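Local coordinates for uncharacterized protein DUF1234 (Pectobacterium atrosepticum SCRI1043, PDB 3BDV) that is probably a hydrolase of the alpha/beta-hydrolase fold, with calcium ions bound in the crystal and a substrate that remains uncharacterised, at residues Q93-L104 / Q120-F131. Residues are numbered along the deposited sequence; the frame is centred on the assembly and turned at random.
Sequences QQGQEGIAGVML and QASPLSVPTLTF
Gln93, in the last turn of helix 83-93, spends both ends of its side-chain amide on the backbone of Gln120. Its OE1 accepts from Gln120 N (3.0 Å), while NE2 gives a nearly straight bond to Gln120 O (2.8 Å, 171° at the hydrogen). That second acceptor lies in the amide plane of Gln93, and Trp151 NE1 donates to the same carbonyl oxygen, which thus takes two donors, with a weak third from Ser122 N. Water 1 probably donates to OE1, and a weak, bent bond from NE2 to Ser122 O adds to the grip. The amide reaches this far because the chain is extended beyond CG (chi2 -176°). Nearer the backbone, Gln93 CG packs against Leu124 CD2 at 3.3 Å.

Further along, strands 99-105 and 128-132 are adjacent in the central parallel sheet of the alpha/beta-hydrolase fold; their short segments run 6° apart. Four backbone bonds join them: Val102 N to Pro127 O, Leu129 N to Val102 O, Leu104 N to Leu129 O (2.7 Å) and Phe131 N to Leu104 O. Val102 and Leu104 thus use both backbone polar groups on this neighbour, whereas Gly101 and Met103 bond to strand 76-81.

Val102, Leu104, Thr128 and Thr130 share one face, where Leu104 CD1 lies 3.8 Å from Thr128 CG2. The Thr128 hydroxyl donates to Val126 O from above the carbonyl plane; Thr130 OG1 pairs with Ser153 OG. On the opposite face, selenomethionine Met103 makes an oblique Met-aromatic contact with Phe131, its SE 5.0 Å from the ring centroid. The touching atom is Met103 CE, 3.4 Å from Phe131 CE1.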
ATOM      1  N   GLN A  93      -4.961 -11.193   5.831  1.00 21.84           N
ATOM      2  CA  GLN A  93      -5.469 -12.554   5.646  1.00 22.53           C
ATOM      3  C   GLN A  93      -5.235 -13.460   6.850  1.00 22.38           C
ATOM      4  O   GLN A  93      -6.002 -14.385   7.091  1.00 22.38           O
ATOM      5  CB  GLN A  93      -4.907 -13.199   4.368  1.00 21.05           C
ATOM      6  CG  GLN A  93      -5.486 -12.575   3.078  1.00 26.85           C
ATOM      7  CD  GLN A  93      -5.031 -13.255   1.814  1.00 27.91           C
ATOM      8  OE1 GLN A  93      -3.913 -13.806   1.753  1.00 26.43           O
ATOM      9  NE2 GLN A  93      -5.882 -13.184   0.761  1.00 26.15           N
ATOM     10  N   GLN A  94      -4.188 -13.190   7.615  1.00 20.18           N
ATOM     11  CA  GLN A  94      -3.888 -13.998   8.786  1.00 22.83           C
ATOM     12  C   GLN A  94      -4.637 -13.491   9.994  1.00 25.62           C
ATOM     13  O   GLN A  94      -4.533 -14.085  11.066  1.00 27.13           O
ATOM     14  CB  GLN A  94      -2.378 -14.025   9.025  1.00 25.56           C
ATOM     15  CG  GLN A  94      -1.597 -14.609   7.867  1.00 20.85           C
ATOM     16  CD  GLN A  94      -2.099 -15.967   7.458  1.00 25.62           C
ATOM     17  OE1 GLN A  94      -2.346 -16.248   6.275  1.00 30.12           O
ATOM     18  NE2 GLN A  94      -2.272 -16.817   8.433  1.00 18.19           N
ATOM     19  N   GLY A  95      -5.422 -12.420   9.837  1.00 27.02           N
ATOM     20  CA  GLY A  95      -6.399 -11.998  10.880  1.00 27.47           C
ATOM     21  C   GLY A  95      -5.994 -10.881  11.832  1.00 26.86           C
ATOM     22  O   GLY A  95      -6.646 -10.670  12.864  1.00 28.32           O
ATOM     23  N   GLN A  96      -4.921 -10.177  11.506  1.00 27.00           N
ATOM     24  CA  GLN A  96      -4.453  -8.985  12.230  1.00 28.43           C
ATOM     25  C   GLN A  96      -5.544  -7.934  12.470  1.00 29.33           C
ATOM     26  O   GLN A  96      -6.205  -7.489  11.528  1.00 28.97           O
ATOM     27  CB  GLN A  96      -3.360  -8.312  11.392  1.00 29.56           C
ATOM     28  CG  GLN A  96      -2.754  -7.105  12.043  1.00 33.74           C
ATOM     29  CD  GLN A  96      -2.035  -7.484  13.307  1.00 36.20           C
ATOM     30  OE1 GLN A  96      -2.297  -6.931  14.370  1.00 45.01           O
ATOM     31  NE2 GLN A  96      -1.149  -8.465  13.203  1.00 39.97           N
ATOM     32  N   GLU A  97      -5.705  -7.526  13.732  1.00 28.74           N
ATOM     33  CA  GLU A  97      -6.673  -6.502  14.125  0.50 29.03           C
ATOM     34  C   GLU A  97      -6.109  -5.108  13.921  1.00 27.58           C
ATOM     35  O   GLU A  97      -4.889  -4.936  13.800  1.00 31.81           O
ATOM     36  CB  GLU A  97      -7.052  -6.669  15.608  0.50 32.02           C
ATOM     37  CG  GLU A  97      -7.956  -7.860  15.928  0.50 32.68           C
ATOM     38  CD  GLU A  97      -9.253  -7.438  16.627  0.50 36.73           C
ATOM     39  OE1 GLU A  97      -9.217  -7.068  17.821  0.50 41.63           O
ATOM     40  OE2 GLU A  97     -10.311  -7.464  15.967  0.50 33.50           O
ATOM     41  N   GLY A  98      -7.001  -4.119  13.893  1.00 26.11           N
ATOM     42  CA  GLY A  98      -6.662  -2.708  13.929  1.00 27.00           C
ATOM     43  C   GLY A  98      -6.360  -2.121  12.572  1.00 24.76           C
ATOM     44  O   GLY A  98      -5.693  -1.087  12.482  1.00 24.71           O
ATOM     45  N   ILE A  99      -6.801  -2.808  11.520  1.00 23.85           N
ATOM     46  CA  ILE A  99      -6.683  -2.322  10.146  1.00 21.91           C
ATOM     47  C   ILE A  99      -8.014  -1.882   9.490  1.00 24.22           C
ATOM     48  O   ILE A  99      -8.889  -2.690   9.241  1.00 27.01           O
ATOM     49  CB  ILE A  99      -5.912  -3.369   9.248  1.00 22.28           C
ATOM     50  CG1 ILE A  99      -4.536  -3.677   9.882  1.00 20.87           C
ATOM     51  CG2 ILE A  99      -5.810  -2.877   7.798  1.00 21.42           C
ATOM     52  CD1 ILE A  99      -3.803  -4.997   9.390  1.00 24.63           C
ATOM     53  N   ALA A 100      -8.084  -0.603   9.117  1.00 20.17           N
ATOM     54  CA  ALA A 100      -9.295   0.016   8.531  1.00 19.53           C
ATOM     55  C   ALA A 100      -9.391  -0.313   7.053  1.00 20.24           C
ATOM     56  O   ALA A 100     -10.501  -0.490   6.530  1.00 21.94           O
ATOM     57  CB  ALA A 100      -9.265   1.542   8.712  1.00 18.61           C
ATOM     58  N   GLY A 101      -8.236  -0.386   6.385  1.00 19.54           N
ATOM     59  CA  GLY A 101      -8.191  -0.574   4.925  1.00 20.68           C
ATOM     60  C   GLY A 101      -6.777  -0.811   4.459  1.00 21.83           C
ATOM     61  O   GLY A 101      -5.813  -0.613   5.224  1.00 18.99           O
ATOM     62  N   VAL A 102      -6.640  -1.283   3.231  1.00 22.15           N
ATOM     63  CA  VAL A 102      -5.315  -1.451   2.658  0.50 22.12           C
ATOM     64  C   VAL A 102      -5.321  -0.961   1.226  1.00 19.99           C
ATOM     65  O   VAL A 102      -6.305  -1.067   0.495  1.00 23.31           O
ATOM     66  CB  VAL A 102      -4.760  -2.916   2.752  0.50 20.87           C
ATOM     67  CG1 VAL A 102      -4.638  -3.389   4.202  0.50 23.00           C
ATOM     68  CG2 VAL A 102      -5.596  -3.861   1.932  0.50 26.27           C
HETATM   69  N   MSE A 103      -4.223  -0.325   0.864  1.00 16.76           N
HETATM   70  CA  MSE A 103      -3.983   0.217  -0.485  1.00 18.11           C
HETATM   71  C   MSE A 103      -2.785  -0.527  -1.024  1.00 18.37           C
HETATM   72  O   MSE A 103      -1.696  -0.449  -0.423  1.00 19.92           O
HETATM   73  CB  MSE A 103      -3.713   1.730  -0.429  1.00 20.21           C
HETATM   74  CG  MSE A 103      -3.298   2.291  -1.700  1.00 18.54           C
HETATM   75 SE   MSE A 103      -3.546   4.234  -1.634  0.75 19.80          SE
HETATM   76  CE  MSE A 103      -2.500   4.759  -3.111  1.00 21.54           C
ATOM     77  N   LEU A 104      -2.993  -1.272  -2.107  1.00 16.97           N
ATOM     78  CA  LEU A 104      -2.008  -2.193  -2.713  1.00 18.53           C
ATOM     79  C   LEU A 104      -1.576  -1.590  -4.044  1.00 18.98           C
ATOM     80  O   LEU A 104      -2.291  -1.596  -5.024  1.00 22.01           O
ATOM     81  CB  LEU A 104      -2.579  -3.593  -2.924  1.00 20.12           C
ATOM     82  CG  LEU A 104      -3.182  -4.201  -1.674  1.00 18.15           C
ATOM     83  CD1 LEU A 104      -3.828  -5.618  -1.843  1.00 22.94           C
ATOM     84  CD2 LEU A 104      -2.126  -4.218  -0.557  1.00 22.77           C
ATOM     85  N   GLN A 120      -3.354 -15.925  -0.350  1.00 22.90           N
ATOM     86  CA  GLN A 120      -4.593 -16.592  -0.737  1.00 25.55           C
ATOM     87  C   GLN A 120      -5.380 -15.755  -1.742  1.00 22.41           C
ATOM     88  O   GLN A 120      -5.369 -14.517  -1.688  1.00 22.69           O
ATOM     89  CB  GLN A 120      -5.466 -16.841   0.483  1.00 26.49           C
ATOM     90  CG  GLN A 120      -4.754 -17.560   1.624  1.00 31.60           C
ATOM     91  CD  GLN A 120      -5.602 -17.599   2.882  1.00 36.84           C
ATOM     92  OE1 GLN A 120      -6.824 -17.792   2.811  1.00 52.07           O
ATOM     93  NE2 GLN A 120      -4.964 -17.421   4.039  1.00 40.49           N
ATOM     94  N   ALA A 121      -6.042 -16.455  -2.671  1.00 22.82           N
ATOM     95  CA  ALA A 121      -6.949 -15.872  -3.634  1.00 24.30           C
ATOM     96  C   ALA A 121      -8.341 -15.901  -3.008  1.00 25.67           C
ATOM     97  O   ALA A 121      -9.218 -16.665  -3.384  1.00 25.87           O
ATOM     98  CB  ALA A 121      -6.906 -16.622  -4.901  1.00 24.34           C
ATOM     99  N   SER A 122      -8.499 -15.048  -2.013  1.00 27.17           N
ATOM    100  CA  SER A 122      -9.737 -14.952  -1.259  1.00 26.99           C
ATOM    101  C   SER A 122      -9.894 -13.541  -0.695  1.00 26.32           C
ATOM    102  O   SER A 122      -8.906 -12.792  -0.543  1.00 24.13           O
ATOM    103  CB  SER A 122      -9.797 -16.035  -0.172  1.00 29.33           C
ATOM    104  OG  SER A 122      -8.644 -16.042   0.632  1.00 35.40           O
ATOM    105  N   PRO A 123     -11.138 -13.156  -0.407  1.00 26.96           N
ATOM    106  CA  PRO A 123     -11.409 -11.801   0.010  1.00 28.12           C
ATOM    107  C   PRO A 123     -10.671 -11.343   1.223  1.00 27.50           C
ATOM    108  O   PRO A 123     -10.554 -12.081   2.218  1.00 30.52           O
ATOM    109  CB  PRO A 123     -12.908 -11.807   0.279  1.00 26.77           C
ATOM    110  CG  PRO A 123     -13.420 -12.889  -0.518  1.00 31.83           C
ATOM    111  CD  PRO A 123     -12.373 -13.944  -0.459  1.00 27.96           C
ATOM    112  N   LEU A 124     -10.213 -10.108   1.164  1.00 25.60           N
ATOM    113  CA  LEU A 124      -9.590  -9.483   2.299  1.00 27.14           C
ATOM    114  C   LEU A 124     -10.748  -9.015   3.216  1.00 28.97           C
ATOM    115  O   LEU A 124     -11.801  -8.559   2.759  1.00 28.84           O
ATOM    116  CB  LEU A 124      -8.717  -8.307   1.900  1.00 27.11           C
ATOM    117  CG  LEU A 124      -7.493  -8.717   1.052  1.00 33.33           C
ATOM    118  CD1 LEU A 124      -6.657  -7.522   0.674  1.00 33.13           C
ATOM    119  CD2 LEU A 124      -6.663  -9.728   1.811  1.00 37.46           C
ATOM    120  N   SER A 125     -10.550  -9.140   4.504  1.00 28.94           N
ATOM    121  CA  SER A 125     -11.638  -8.844   5.421  1.00 31.52           C
ATOM    122  C   SER A 125     -11.868  -7.331   5.549  1.00 29.92           C
ATOM    123  O   SER A 125     -12.770  -6.913   6.264  1.00 25.25           O
ATOM    124  CB  SER A 125     -11.308  -9.444   6.786  1.00 29.08           C
ATOM    125  OG  SER A 125     -10.111  -8.867   7.305  1.00 36.60           O
ATOM    126  N   VAL A 126     -11.052  -6.511   4.885  1.00 26.47           N
ATOM    127  CA  VAL A 126     -11.179  -5.052   5.020  1.00 25.39           C
ATOM    128  C   VAL A 126     -11.241  -4.425   3.663  1.00 23.91           C
ATOM    129  O   VAL A 126     -10.760  -5.014   2.685  1.00 25.83           O
ATOM    130  CB  VAL A 126      -9.978  -4.450   5.736  1.00 23.85           C
ATOM    131  CG1 VAL A 126      -9.859  -5.059   7.125  1.00 33.12           C
ATOM    132  CG2 VAL A 126      -8.693  -4.683   4.906  1.00 26.07           C
ATOM    133  N   PRO A 127     -11.777  -3.203   3.585  1.00 21.78           N
ATOM    134  CA  PRO A 127     -11.757  -2.478   2.324  1.00 22.38           C
ATOM    135  C   PRO A 127     -10.358  -2.328   1.729  1.00 21.39           C
ATOM    136  O   PRO A 127      -9.403  -1.950   2.435  1.00 21.51           O
ATOM    137  CB  PRO A 127     -12.378  -1.106   2.693  1.00 20.92           C
ATOM    138  CG  PRO A 127     -13.260  -1.438   3.870  1.00 22.82           C
ATOM    139  CD  PRO A 127     -12.512  -2.462   4.637  1.00 23.58           C
ATOM    140  N   THR A 128     -10.274  -2.616   0.428  1.00 21.95           N
ATOM    141  CA  THR A 128      -9.021  -2.669  -0.316  1.00 21.00           C
ATOM    142  C   THR A 128      -9.103  -1.923  -1.671  1.00 21.18           C
ATOM    143  O   THR A 128     -10.074  -2.035  -2.418  1.00 20.83           O
ATOM    144  CB  THR A 128      -8.635  -4.153  -0.523  1.00 23.21           C
ATOM    145  OG1 THR A 128      -8.593  -4.821   0.766  1.00 26.39           O
ATOM    146  CG2 THR A 128      -7.320  -4.353  -1.221  1.00 22.58           C
ATOM    147  N   LEU A 129      -8.045  -1.200  -1.970  1.00 20.90           N
ATOM    148  CA  LEU A 129      -7.853  -0.540  -3.235  1.00 19.09           C
ATOM    149  C   LEU A 129      -6.524  -1.045  -3.845  1.00 23.73           C
ATOM    150  O   LEU A 129      -5.497  -1.008  -3.169  1.00 23.48           O
ATOM    151  CB  LEU A 129      -7.764   0.944  -2.970  1.00 22.15           C
ATOM    152  CG  LEU A 129      -7.958   1.988  -4.011  1.00 29.55           C
ATOM    153  CD1 LEU A 129      -9.379   1.900  -4.558  1.00 33.27           C
ATOM    154  CD2 LEU A 129      -7.656   3.333  -3.270  1.00 26.15           C
ATOM    155  N   THR A 130      -6.547  -1.438  -5.128  1.00 20.70           N
ATOM    156  CA  THR A 130      -5.375  -1.970  -5.820  1.00 19.15           C
ATOM    157  C   THR A 130      -5.081  -1.133  -7.057  1.00 19.13           C
ATOM    158  O   THR A 130      -5.995  -0.888  -7.839  1.00 22.26           O
ATOM    159  CB  THR A 130      -5.555  -3.443  -6.214  1.00 18.68           C
ATOM    160  OG1 THR A 130      -5.720  -4.225  -5.018  1.00 21.59           O
ATOM    161  CG2 THR A 130      -4.315  -4.005  -7.006  1.00 22.27           C
ATOM    162  N   PHE A 131      -3.836  -0.722  -7.235  1.00 18.25           N
ATOM    163  CA  PHE A 131      -3.435   0.063  -8.408  1.00 17.23           C
ATOM    164  C   PHE A 131      -2.524  -0.840  -9.237  1.00 20.62           C
ATOM    165  O   PHE A 131      -1.572  -1.429  -8.696  1.00 21.39           O
ATOM    166  CB  PHE A 131      -2.639   1.295  -7.994  1.00 20.46           C
ATOM    167  CG  PHE A 131      -3.449   2.285  -7.223  1.00 20.68           C
ATOM    168  CD1 PHE A 131      -3.738   2.095  -5.899  1.00 20.15           C
ATOM    169  CD2 PHE A 131      -3.910   3.435  -7.825  1.00 20.96           C
ATOM    170  CE1 PHE A 131      -4.524   3.009  -5.205  1.00 22.27           C
ATOM    171  CE2 PHE A 131      -4.678   4.345  -7.121  1.00 19.54           C
ATOM    172  CZ  PHE A 131      -4.994   4.130  -5.827  1.00 19.79           C
TER
HETATM  173  O   HOH W   1      -2.437 -15.224   3.398  1.00 30.91           O
HETATM  174  O   HOH W   2      -7.443  -9.034   9.344  1.00 32.13           O